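Local coordinates for protein phytoene synthase (Enterococcus hirae, PDB 5IYS) that binds magnesium and a farnesyl thiodiphosphate inhibitor and probably joins isoprenoid diphosphates head to head, as squalene and phytoene synthases do, at residues 257-262 / 267-272. Sequence-based numbering, arbitrary orientation.
With SO4 (sulfate ion), chain C.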
loop_
_atom_site.group_PDB
_atom_site.type_symbol
_atom_site.label_atom_id
_atom_site.label_comp_id
_atom_site.label_asym_id
_atom_site.label_seq_id
_atom_site.Cartn_x
_atom_site.Cartn_y
_atom_site.Cartn_z
ATOM N N ARG A 257 -15.722 -4.316 11.177
ATOM C CA ARG A 257 -16.516 -4.134 12.387
ATOM C C ARG A 257 -18.017 -4.296 12.103
ATOM O O ARG A 257 -18.709 -5.012 12.821
ATOM C CB ARG A 257 -16.234 -2.763 12.996
ATOM C CG ARG A 257 -14.857 -2.601 13.571
ATOM C CD ARG A 257 -14.625 -1.150 13.914
ATOM N NE ARG A 257 -13.391 -0.955 14.663
ATOM C CZ ARG A 257 -12.451 -0.080 14.335
ATOM N NH1 ARG A 257 -12.637 0.724 13.296
ATOM N NH2 ARG A 257 -11.372 0.066 15.094
ATOM N N LYS A 258 -18.522 -3.671 11.040
ATOM C CA LYS A 258 -19.954 -3.704 10.752
ATOM C C LYS A 258 -20.410 -5.122 10.461
ATOM O O LYS A 258 -21.550 -5.476 10.762
ATOM C CB LYS A 258 -20.332 -2.805 9.569
ATOM C CG LYS A 258 -20.214 -1.305 9.831
ATOM C CD LYS A 258 -20.738 -0.902 11.206
ATOM C CE LYS A 258 -19.639 -0.896 12.275
ATOM N NZ LYS A 258 -18.573 0.122 11.994
ATOM N N GLN A 259 -19.549 -5.919 9.838
ATOM C CA GLN A 259 -19.854 -7.320 9.571
ATOM C C GLN A 259 -19.512 -8.188 10.776
ATOM O O GLN A 259 -19.365 -9.407 10.672
ATOM C CB GLN A 259 -19.127 -7.800 8.311
ATOM C CG GLN A 259 -19.613 -7.105 7.018
ATOM C CD GLN A 259 -18.833 -7.539 5.780
ATOM O OE1 GLN A 259 -19.082 -7.065 4.662
ATOM N NE2 GLN A 259 -17.822 -8.374 5.990
ATOM N N HIS A 260 -19.380 -7.528 11.925
ATOM C CA HIS A 260 -19.181 -8.188 13.219
ATOM C C HIS A 260 -17.918 -9.054 13.258
ATOM O O HIS A 260 -17.916 -10.162 13.822
ATOM C CB HIS A 260 -20.437 -8.953 13.675
ATOM C CG HIS A 260 -21.721 -8.215 13.443
ATOM N ND1 HIS A 260 -22.047 -7.047 14.107
ATOM C CD2 HIS A 260 -22.747 -8.463 12.594
ATOM C CE1 HIS A 260 -23.208 -6.598 13.661
ATOM N NE2 HIS A 260 -23.649 -7.434 12.738
ATOM N N TYR A 261 -16.830 -8.498 12.718
ATOM C CA TYR A 261 -15.536 -9.149 12.737
ATOM C C TYR A 261 -15.553 -10.465 11.963
ATOM O O TYR A 261 -15.096 -11.495 12.450
ATOM C CB TYR A 261 -15.077 -9.358 14.174
ATOM C CG TYR A 261 -15.031 -8.067 14.953
ATOM C CD1 TYR A 261 -14.000 -7.150 14.758
ATOM C CD2 TYR A 261 -16.120 -7.673 15.717
ATOM C CE1 TYR A 261 -14.005 -5.927 15.422
ATOM C CE2 TYR A 261 -16.120 -6.478 16.409
ATOM C CZ TYR A 261 -15.070 -5.605 16.260
ATOM O OH TYR A 261 -15.100 -4.424 16.975
ATOM N N SER A 262 -16.154 -10.437 10.783
ATOM C CA SER A 262 -15.964 -11.511 9.811
ATOM C C SER A 262 -14.492 -11.620 9.396
ATOM O O SER A 262 -13.812 -10.597 9.183
ATOM C CB SER A 262 -16.826 -11.250 8.578
ATOM O OG SER A 262 -16.534 -9.966 8.041
ATOM N N LYS A 267 -13.087 -7.977 1.191
ATOM C CA LYS A 267 -12.565 -7.153 0.118
ATOM C C LYS A 267 -13.707 -6.584 -0.713
ATOM O O LYS A 267 -14.772 -7.203 -0.826
ATOM C CB LYS A 267 -11.645 -7.964 -0.796
ATOM C CG LYS A 267 -10.309 -8.348 -0.196
ATOM C CD LYS A 267 -9.490 -9.154 -1.209
ATOM C CE LYS A 267 -8.548 -10.125 -0.493
ATOM N NZ LYS A 267 -7.104 -10.044 -0.918
ATOM N N ASN A 268 -13.441 -5.447 -1.352
ATOM C CA ASN A 268 -14.381 -4.891 -2.317
ATOM C C ASN A 268 -15.726 -4.685 -1.634
ATOM O O ASN A 268 -16.773 -4.877 -2.254
ATOM C CB ASN A 268 -14.543 -5.844 -3.508
ATOM C CG ASN A 268 -13.245 -6.054 -4.271
ATOM O OD1 ASN A 268 -12.544 -5.098 -4.625
ATOM N ND2 ASN A 268 -12.924 -7.313 -4.540
ATOM N N LYS A 269 -15.694 -4.311 -0.354
ATOM C CA LYS A 269 -16.931 -4.084 0.395
ATOM C C LYS A 269 -17.255 -2.610 0.610
ATOM O O LYS A 269 -18.332 -2.279 1.104
ATOM C CB LYS A 269 -16.938 -4.822 1.735
ATOM C CG LYS A 269 -17.109 -6.323 1.620
ATOM C CD LYS A 269 -18.482 -6.653 1.044
ATOM C CE LYS A 269 -18.696 -8.160 0.948
ATOM N NZ LYS A 269 -19.225 -8.713 2.226
ATOM N N VAL A 270 -16.303 -1.738 0.286
ATOM C CA VAL A 270 -16.570 -0.302 0.268
ATOM C C VAL A 270 -17.251 0.128 -1.036
ATOM O O VAL A 270 -16.657 0.096 -2.114
ATOM C CB VAL A 270 -15.282 0.506 0.509
ATOM C CG1 VAL A 270 -15.580 2.010 0.562
ATOM C CG2 VAL A 270 -14.630 0.031 1.815
ATOM N N SER A 271 -18.501 0.546 -0.937
ATOM C CA SER A 271 -19.261 0.824 -2.151
ATOM C C SER A 271 -18.738 2.086 -2.837
ATOM O O SER A 271 -18.076 2.959 -2.231
ATOM C CB SER A 271 -20.763 0.901 -1.864
ATOM O OG SER A 271 -21.027 2.060 -1.094
ATOM N N HIS A 272 -19.032 2.168 -4.128
ATOM C CA HIS A 272 -18.802 3.404 -4.867
ATOM C C HIS A 272 -19.500 4.556 -4.147
ATOM O O HIS A 272 -18.954 5.660 -4.047
ATOM C CB HIS A 272 -19.350 3.282 -6.283
ATOM C CG HIS A 272 -19.286 4.563 -7.053
ATOM N ND1 HIS A 272 -20.361 5.422 -7.158
ATOM C CD2 HIS A 272 -18.247 5.174 -7.671
ATOM C CE1 HIS A 272 -20.007 6.472 -7.878
ATOM N NE2 HIS A 272 -18.738 6.334 -8.224
HETATM S S SO4 C . -23.133 1.627 1.506
HETATM O O1 SO4 C . -24.325 1.111 2.183
HETATM O O2 SO4 C . -22.193 0.534 1.277
HETATM O O3 SO4 C . -22.510 2.681 2.307
HETATM O O4 SO4 C . -23.516 2.154 0.201
#
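Gln259 and Lys269 meet at the surface through a single hydrogen bond, with NZ of Lys269 donating to OE1 of Gln259 at 2.9 Å. The two side chains run at about a right angle to each other. Gln259 is extended beyond CG (chi2 177°), which carries its amide out to the lysine, whereas Lys269 bends at chi2 and again at chi4, which curls the ammonium round to the oxygen. CD of Lys269 lies 3.7 Å from OE1 of Gln259, and CG is as near, so the bent lysine chain wraps the carbonyl oxygen. The donor stands above the carbonyl plane, 35° out of it, rather than on a lone pair. The other half of the amide is used within its own segment: NE2 of Gln259 bonds to OG of Ser262 at 2.9 Å, almost exactly in the amide plane, and OG of Ser262 also pairs with Asn266. Gln259 is the first residue to leave helical angles where helix 236-258 ends in a Schellman motif; His260, at positive phi, is the C' residue, and N of His260 bonds to O of Arg257 at 2.8 Å. Across the loop, Ser271 N-caps helix 272-287 through a bond from Arg274 N to its OG, and OG of Ser271 also donates to O4 of a sulfate, probably from the crystallisation liquor, at 2.8 Å. The contact ties the end of one helix to the loop leading into the next, beside Lys267, whose NZ forms a salt bridge with the bound inhibitor. With both ends of its amide engaged, Gln259 is probably held against flipping; the carboxylate of Asp265, through its salt bridge, probably favours the charged form of Lys269, while the amide oxygen adds a neutral acceptor.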